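Local coordinates for protein putative isomerase (Streptomyces coelicolor A3, PDB 2OQH) that probably catalyses the dehydration of D-glucarate to 5-dehydro-4-deoxy-D-glucarate, as a member of the mandelate racemase/muconate lactonizing group of the enolase superfamily, at residues 193-198 against 219-224; 223-228 against 241-246. All blocks are in the same frame, centred on the assembly; numbering follows the deposited sequence.

Contact 1: 193-198 against 219-224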
ATOM      1  N   ASN A 193      -0.452  18.081  -5.539  1.00 19.88           N
ATOM      2  CA  ASN A 193      -0.547  16.980  -6.490  1.00 19.87           C
ATOM      3  C   ASN A 193      -1.930  16.394  -6.219  1.00 17.67           C
ATOM      4  O   ASN A 193      -2.207  15.940  -5.115  1.00 19.48           O
ATOM      5  CB  ASN A 193       0.527  15.929  -6.221  1.00 21.30           C
ATOM      6  CG  ASN A 193       1.883  16.352  -6.708  1.00 22.56           C
ATOM      7  OD1 ASN A 193       2.036  16.732  -7.864  1.00 26.46           O
ATOM      8  ND2 ASN A 193       2.880  16.287  -5.835  1.00 24.97           N
ATOM      9  N   LEU A 194      -2.793  16.405  -7.225  1.00 16.04           N
ATOM     10  CA  LEU A 194      -4.156  15.916  -7.060  1.00 14.09           C
ATOM     11  C   LEU A 194      -4.443  14.628  -7.835  1.00 13.52           C
ATOM     12  O   LEU A 194      -4.025  14.482  -8.986  1.00 12.97           O
ATOM     13  CB  LEU A 194      -5.123  17.019  -7.490  1.00 14.58           C
ATOM     14  CG  LEU A 194      -6.613  16.823  -7.234  1.00 15.58           C
ATOM     15  CD1 LEU A 194      -6.858  16.601  -5.759  1.00 16.18           C
ATOM     16  CD2 LEU A 194      -7.364  18.059  -7.716  1.00 17.72           C
ATOM     17  N   ARG A 195      -5.177  13.714  -7.198  1.00 12.54           N
ATOM     18  CA  ARG A 195      -5.522  12.420  -7.790  1.00 13.59           C
ATOM     19  C   ARG A 195      -6.982  12.058  -7.511  1.00 14.48           C
ATOM     20  O   ARG A 195      -7.605  12.627  -6.624  1.00 14.05           O
ATOM     21  CB  ARG A 195      -4.646  11.320  -7.180  1.00 12.55           C
ATOM     22  CG  ARG A 195      -3.168  11.642  -7.090  1.00 13.40           C
ATOM     23  CD  ARG A 195      -2.471  10.700  -6.115  1.00 14.64           C
ATOM     24  NE  ARG A 195      -1.063  11.043  -5.922  1.00 16.64           N
ATOM     25  CZ  ARG A 195      -0.274  10.487  -5.007  1.00 15.39           C
ATOM     26  NH1 ARG A 195      -0.750   9.552  -4.188  1.00 15.50           N
ATOM     27  NH2 ARG A 195       0.991  10.871  -4.907  1.00 14.32           N
ATOM     28  N   VAL A 196      -7.522  11.113  -8.274  1.00 13.64           N
ATOM     29  CA  VAL A 196      -8.889  10.646  -8.055  1.00 14.91           C
ATOM     30  C   VAL A 196      -8.932   9.133  -8.278  1.00 15.01           C
ATOM     31  O   VAL A 196      -8.381   8.613  -9.249  1.00 14.73           O
ATOM     32  CB  VAL A 196      -9.909  11.356  -8.973  1.00 13.58           C
ATOM     33  CG1 VAL A 196      -9.506  11.217 -10.415  1.00 15.25           C
ATOM     34  CG2 VAL A 196     -11.291  10.781  -8.746  1.00 15.45           C
ATOM     35  N   ASP A 197      -9.578   8.429  -7.356  1.00 15.83           N
ATOM     36  CA  ASP A 197      -9.663   6.978  -7.426  1.00 16.39           C
ATOM     37  C   ASP A 197     -11.106   6.502  -7.340  1.00 16.21           C
ATOM     38  O   ASP A 197     -11.654   6.374  -6.252  1.00 16.26           O
ATOM     39  CB  ASP A 197      -8.854   6.366  -6.276  1.00 18.10           C
ATOM     40  CG  ASP A 197      -8.712   4.865  -6.386  1.00 20.30           C
ATOM     41  OD1 ASP A 197      -9.414   4.238  -7.208  1.00 19.52           O
ATOM     42  OD2 ASP A 197      -7.888   4.302  -5.631  1.00 23.93           O
ATOM     43  N   PRO A 198     -11.743   6.244  -8.495  1.00 15.69           N
ATOM     44  CA  PRO A 198     -13.132   5.773  -8.539  1.00 15.43           C
ATOM     45  C   PRO A 198     -13.238   4.283  -8.219  1.00 16.18           C
ATOM     46  O   PRO A 198     -14.336   3.725  -8.159  1.00 17.24           O
ATOM     47  CB  PRO A 198     -13.558   6.066  -9.982  1.00 14.89           C
ATOM     48  CG  PRO A 198     -12.653   7.194 -10.396  1.00 15.66           C
ATOM     49  CD  PRO A 198     -11.332   6.755  -9.814  1.00 15.24           C
ATOM     50  N   LEU A 219      -4.051  16.669 -13.144  1.00 12.95           N
ATOM     51  CA  LEU A 219      -3.931  15.736 -12.032  1.00 12.42           C
ATOM     52  C   LEU A 219      -2.665  14.901 -12.160  1.00 12.87           C
ATOM     53  O   LEU A 219      -2.220  14.609 -13.268  1.00 14.56           O
ATOM     54  CB  LEU A 219      -5.132  14.791 -12.012  1.00 13.54           C
ATOM     55  CG  LEU A 219      -6.532  15.399 -12.099  1.00 14.23           C
ATOM     56  CD1 LEU A 219      -7.559  14.279 -12.257  1.00 13.92           C
ATOM     57  CD2 LEU A 219      -6.812  16.219 -10.853  1.00 13.88           C
ATOM     58  N   GLU A 220      -2.086  14.511 -11.030  1.00 12.66           N
ATOM     59  CA  GLU A 220      -0.897  13.674 -11.069  1.00 13.52           C
ATOM     60  C   GLU A 220      -1.286  12.401 -11.822  1.00 13.32           C
ATOM     61  O   GLU A 220      -0.536  11.915 -12.661  1.00 14.48           O
ATOM     62  CB  GLU A 220      -0.411  13.346  -9.658  1.00 13.43           C
ATOM     63  CG  GLU A 220       0.771  12.403  -9.641  1.00 14.64           C
ATOM     64  CD  GLU A 220       1.397  12.288  -8.267  1.00 17.87           C
ATOM     65  OE1 GLU A 220       0.695  12.595  -7.275  1.00 18.23           O
ATOM     66  OE2 GLU A 220       2.579  11.886  -8.183  1.00 17.49           O
ATOM     67  N   TYR A 221      -2.453  11.854 -11.500  1.00 13.28           N
ATOM     68  CA  TYR A 221      -2.962  10.695 -12.219  1.00 13.74           C
ATOM     69  C   TYR A 221      -4.395  10.337 -11.902  1.00 13.66           C
ATOM     70  O   TYR A 221      -4.937  10.718 -10.864  1.00 13.13           O
ATOM     71  CB  TYR A 221      -2.060   9.457 -12.050  1.00 14.94           C
ATOM     72  CG  TYR A 221      -1.735   9.017 -10.641  1.00 14.24           C
ATOM     73  CD1 TYR A 221      -2.714   8.475  -9.802  1.00 14.43           C
ATOM     74  CD2 TYR A 221      -0.432   9.090 -10.164  1.00 13.14           C
ATOM     75  CE1 TYR A 221      -2.393   8.011  -8.516  1.00 14.43           C
ATOM     76  CE2 TYR A 221      -0.097   8.633  -8.890  1.00 16.09           C
ATOM     77  CZ  TYR A 221      -1.078   8.097  -8.066  1.00 15.29           C
ATOM     78  OH  TYR A 221      -0.729   7.666  -6.801  1.00 14.69           O
ATOM     79  N   LEU A 222      -5.005   9.627 -12.842  1.00 11.35           N
ATOM     80  CA  LEU A 222      -6.367   9.152 -12.728  1.00 11.90           C
ATOM     81  C   LEU A 222      -6.190   7.691 -12.326  1.00 12.91           C
ATOM     82  O   LEU A 222      -5.625   6.902 -13.080  1.00 13.51           O
ATOM     83  CB  LEU A 222      -7.062   9.276 -14.086  1.00 13.10           C
ATOM     84  CG  LEU A 222      -8.484   8.767 -14.263  1.00 14.55           C
ATOM     85  CD1 LEU A 222      -9.349   9.223 -13.105  1.00 16.06           C
ATOM     86  CD2 LEU A 222      -9.039   9.286 -15.580  1.00 15.42           C
ATOM     87  N   GLU A 223      -6.654   7.338 -11.135  1.00 11.82           N
ATOM     88  CA  GLU A 223      -6.485   5.981 -10.636  1.00 13.43           C
ATOM     89  C   GLU A 223      -7.693   5.070 -10.806  1.00 13.20           C
ATOM     90  O   GLU A 223      -8.764   5.344 -10.282  1.00 13.57           O
ATOM     91  CB  GLU A 223      -6.096   6.035  -9.157  1.00 16.27           C
ATOM     92  CG  GLU A 223      -5.502   4.756  -8.621  1.00 21.12           C
ATOM     93  CD  GLU A 223      -5.116   4.842  -7.147  1.00 23.92           C
ATOM     94  OE1 GLU A 223      -4.606   5.897  -6.706  1.00 25.43           O
ATOM     95  OE2 GLU A 223      -5.304   3.839  -6.425  1.00 28.06           O
ATOM     96  N   ASP A 224      -7.502   3.973 -11.532  1.00 12.41           N
ATOM     97  CA  ASP A 224      -8.562   2.990 -11.772  1.00 12.26           C
ATOM     98  C   ASP A 224      -9.969   3.522 -12.052  1.00 12.71           C
ATOM     99  O   ASP A 224     -10.915   3.179 -11.345  1.00 12.47           O
ATOM    100  CB  ASP A 224      -8.649   2.019 -10.590  1.00 12.54           C
ATOM    101  CG  ASP A 224      -7.459   1.091 -10.513  1.00 12.32           C
ATOM    102  OD1 ASP A 224      -7.162   0.440 -11.537  1.00 13.14           O
ATOM    103  OD2 ASP A 224      -6.827   1.013  -9.439  1.00 11.41           O
TER
HETATM  104  O   HOH W   1       3.656  12.522  -5.748  1.00 18.23           O
HETATM  105  O   HOH W   2      -8.001   1.616  -7.048  1.00 22.98           O
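R195, on strand 193-197, leaves the sheet on the same face as Y221 of the parallel strand 221-223 and runs beside that side chain. Its CB lies near the backbone O of Y221, and CG, set anti to the carbonyl carbon (chi1 -46°), packs as a CH-pi contact over the Y221 ring, 4.2 Å from the centroid. CD then meets Y221 CZ at 3.5 Å. The guanidinium, turned 21° from the ring plane, has Y221 OH over one face, 3.2 Å from NH1 at an angle too poor for a hydrogen bond; that hydroxyl is hydrogen-bonded to N295. In a salt bridge, NE and NH2 both grip E220 OE1 side-on, at 2.7 and 2.9 Å, from above the carboxylate plane, while R321 holds E220 OE2. An alanine here would remove both donors and the CH-pi contact, and would probably leave the E220 carboxylate and the Y221 ring less firmly placed. Between the strands, E223 N donates to V196 O (2.9 Å). At the C-terminal ends, D197 OD2 and E223 OE2 sit 2.7 Å apart, while N199 N binds D197 OD1. Such paired acids at adjacent strand ends are consistent with the metal site of enolase-superfamily TIM barrels.

Contact 2: 223-228 against 241-246; sequences EDPCVG and IPLCTN
T245 OG1 is held by three hydrogen bonds: it donates to D224 OD1 at 2.5 Å and accepts from the backbone N of M247 and of C248. This knot sits at the C-terminal mouth of the TIM barrel, where strand 221-223 gives way to a loop and the parallel strand 243-245 ends beside it. OG1 stands anti to its own backbone N (chi1 -166°), which lets it reach the syn lone pair of D224 OD1. The second carboxylate oxygen, OD2, also uses its syn lone pair, taking the backbone N-H of N246 at 3.1 Å, so the carboxylate bridges T245 and N246, and the two bonds together fix its rotation. The main chain of D224 is tied as well: its N-H points almost straight at C244 O (2.9 Å, 172°), approaching from above the carbonyl plane. Left-handed backbone angles at D224 then swing the chain out of the sheet toward helix 228-238.

On the face with E223 and C244, the extended glutamate chain passes C244 SG and brings OE2 to 2.7 Å from N246 ND2, the two flat groups being nearly perpendicular. Glucarate dehydratases place an acid and an asparagine at these two strand ends as metal ligands, and E223 and N246 are consistent with the same role; E223 OE1 has a weak hydrogen bond from H268. On the outer side of the barrel wall, the P225 ring crosses L243 obliquely, its CD resting 3.8 Å from L243 CD1.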
ATOM      1  N   GLU A 223      -6.654   7.338 -11.135  1.00 11.82           N
ATOM      2  CA  GLU A 223      -6.485   5.981 -10.636  1.00 13.43           C
ATOM      3  C   GLU A 223      -7.693   5.070 -10.806  1.00 13.20           C
ATOM      4  O   GLU A 223      -8.764   5.344 -10.282  1.00 13.57           O
ATOM      5  CB  GLU A 223      -6.096   6.035  -9.157  1.00 16.27           C
ATOM      6  CG  GLU A 223      -5.502   4.756  -8.621  1.00 21.12           C
ATOM      7  CD  GLU A 223      -5.116   4.842  -7.147  1.00 23.92           C
ATOM      8  OE1 GLU A 223      -4.606   5.897  -6.706  1.00 25.43           O
ATOM      9  OE2 GLU A 223      -5.304   3.839  -6.425  1.00 28.06           O
ATOM     10  N   ASP A 224      -7.502   3.973 -11.532  1.00 12.41           N
ATOM     11  CA  ASP A 224      -8.562   2.990 -11.772  1.00 12.26           C
ATOM     12  C   ASP A 224      -9.969   3.522 -12.052  1.00 12.71           C
ATOM     13  O   ASP A 224     -10.915   3.179 -11.345  1.00 12.47           O
ATOM     14  CB  ASP A 224      -8.649   2.019 -10.590  1.00 12.54           C
ATOM     15  CG  ASP A 224      -7.459   1.091 -10.513  1.00 12.32           C
ATOM     16  OD1 ASP A 224      -7.162   0.440 -11.537  1.00 13.14           O
ATOM     17  OD2 ASP A 224      -6.827   1.013  -9.439  1.00 11.41           O
ATOM     18  N   PRO A 225     -10.139   4.353 -13.092  1.00 11.94           N
ATOM     19  CA  PRO A 225     -11.500   4.842 -13.339  1.00 12.87           C
ATOM     20  C   PRO A 225     -12.481   3.741 -13.749  1.00 11.43           C
ATOM     21  O   PRO A 225     -13.669   3.816 -13.440  1.00 13.16           O
ATOM     22  CB  PRO A 225     -11.302   5.886 -14.443  1.00 12.48           C
ATOM     23  CG  PRO A 225     -10.046   5.398 -15.162  1.00 14.59           C
ATOM     24  CD  PRO A 225      -9.169   4.977 -14.010  1.00 13.79           C
ATOM     25  N   CYS A 226     -11.978   2.715 -14.431  1.00 10.86           N
ATOM     26  CA  CYS A 226     -12.820   1.624 -14.911  1.00 10.91           C
ATOM     27  C   CYS A 226     -12.188   0.254 -14.681  1.00 10.75           C
ATOM     28  O   CYS A 226     -11.043   0.156 -14.268  1.00 11.16           O
ATOM     29  CB  CYS A 226     -13.091   1.804 -16.406  1.00 13.10           C
ATOM     30  SG  CYS A 226     -11.587   1.709 -17.417  1.00 11.18           S
ATOM     31  N   VAL A 227     -12.942  -0.799 -14.974  1.00 13.75           N
ATOM     32  CA  VAL A 227     -12.467  -2.167 -14.780  1.00 15.15           C
ATOM     33  C   VAL A 227     -11.708  -2.761 -15.964  1.00 14.70           C
ATOM     34  O   VAL A 227     -11.981  -2.436 -17.112  1.00 15.01           O
ATOM     35  CB  VAL A 227     -13.646  -3.127 -14.486  1.00 18.39           C
ATOM     36  CG1 VAL A 227     -14.419  -2.659 -13.271  1.00 19.90           C
ATOM     37  CG2 VAL A 227     -14.563  -3.195 -15.683  1.00 21.93           C
ATOM     38  N   GLY A 228     -10.754  -3.637 -15.654  1.00 13.16           N
ATOM     39  CA  GLY A 228      -9.993  -4.346 -16.668  1.00 10.67           C
ATOM     40  C   GLY A 228      -8.949  -3.653 -17.521  1.00 10.74           C
ATOM     41  O   GLY A 228      -9.008  -2.452 -17.775  1.00 10.35           O
ATOM     42  N   ILE A 241      -4.294  12.162 -19.365  1.00 10.86           N
ATOM     43  CA  ILE A 241      -3.968  12.236 -17.949  1.00 10.71           C
ATOM     44  C   ILE A 241      -3.238  10.934 -17.628  1.00 11.22           C
ATOM     45  O   ILE A 241      -3.624   9.874 -18.116  1.00 11.30           O
ATOM     46  CB  ILE A 241      -5.239  12.280 -17.073  1.00 10.58           C
ATOM     47  CG1 ILE A 241      -6.146  13.428 -17.504  1.00 11.95           C
ATOM     48  CG2 ILE A 241      -4.853  12.448 -15.612  1.00 12.09           C
ATOM     49  CD1 ILE A 241      -7.487  13.437 -16.780  1.00 10.93           C
ATOM     50  N   PRO A 242      -2.168  10.991 -16.822  1.00 11.61           N
ATOM     51  CA  PRO A 242      -1.498   9.718 -16.531  1.00 10.93           C
ATOM     52  C   PRO A 242      -2.496   8.755 -15.868  1.00 11.50           C
ATOM     53  O   PRO A 242      -3.232   9.142 -14.961  1.00 10.70           O
ATOM     54  CB  PRO A 242      -0.364  10.132 -15.595  1.00 11.63           C
ATOM     55  CG  PRO A 242      -0.032  11.514 -16.069  1.00 13.10           C
ATOM     56  CD  PRO A 242      -1.405  12.125 -16.274  1.00 10.19           C
ATOM     57  N   LEU A 243      -2.523   7.511 -16.337  1.00 10.73           N
ATOM     58  CA  LEU A 243      -3.436   6.501 -15.813  1.00 11.44           C
ATOM     59  C   LEU A 243      -2.714   5.555 -14.848  1.00 12.60           C
ATOM     60  O   LEU A 243      -1.659   5.007 -15.164  1.00 13.20           O
ATOM     61  CB  LEU A 243      -4.039   5.715 -16.981  1.00 13.82           C
ATOM     62  CG  LEU A 243      -5.381   5.018 -16.768  1.00 16.75           C
ATOM     63  CD1 LEU A 243      -6.472   6.060 -16.517  1.00 16.78           C
ATOM     64  CD2 LEU A 243      -5.712   4.181 -17.996  1.00 15.64           C
ATOM     65  N   CYS A 244      -3.296   5.357 -13.672  1.00 11.18           N
ATOM     66  CA  CYS A 244      -2.698   4.510 -12.650  1.00 12.04           C
ATOM     67  C   CYS A 244      -3.613   3.351 -12.264  1.00 12.44           C
ATOM     68  O   CYS A 244      -4.833   3.429 -12.433  1.00 12.27           O
ATOM     69  CB  CYS A 244      -2.375   5.369 -11.420  1.00 12.49           C
ATOM     70  SG  CYS A 244      -1.599   4.506 -10.036  1.00 14.98           S
ATOM     71  N   THR A 245      -3.023   2.275 -11.751  1.00 11.16           N
ATOM     72  CA  THR A 245      -3.803   1.112 -11.344  1.00 13.71           C
ATOM     73  C   THR A 245      -3.177   0.289 -10.223  1.00 13.37           C
ATOM     74  O   THR A 245      -1.958   0.270 -10.040  1.00 14.36           O
ATOM     75  CB  THR A 245      -4.020   0.125 -12.520  1.00 14.28           C
ATOM     76  OG1 THR A 245      -5.043  -0.816 -12.176  1.00 15.59           O
ATOM     77  CG2 THR A 245      -2.738  -0.666 -12.798  1.00 13.72           C
ATOM     78  N   ASN A 246      -4.043  -0.387  -9.479  1.00 15.40           N
ATOM     79  CA  ASN A 246      -3.633  -1.312  -8.431  1.00 16.75           C
ATOM     80  C   ASN A 246      -4.758  -2.331  -8.410  1.00 16.27           C
ATOM     81  O   ASN A 246      -4.976  -3.019  -7.421  1.00 17.56           O
ATOM     82  CB  ASN A 246      -3.450  -0.626  -7.063  1.00 20.54           C
ATOM     83  CG  ASN A 246      -4.734  -0.057  -6.495  1.00 24.08           C
ATOM     84  OD1 ASN A 246      -5.704  -0.774  -6.260  1.00 27.03           O
ATOM     85  ND2 ASN A 246      -4.740   1.247  -6.260  1.00 28.11           N
TER

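Overall arrangement
Contacts 1 and 2 are successive steps round the wall of the C-terminal TIM barrel, their centres about 8 Å apart. Along the chain come strand 193-197, helix 204-214, strand 221-223, helix 228-238 and strand 243-245, so 221-223 is the middle strand of three parallel neighbours and E223 and D224 belong to both contacts. L222 is probably hydrogen-bonded to the next strand through N to P242 O and O to C244 N, which continues the sheet from contact 1 into contact 2. Together the contacts bring D197, E223 and N246 to one barrel mouth, an Asp-Glu-Asn trio that probably forms the metal site, as in glucarate dehydratases.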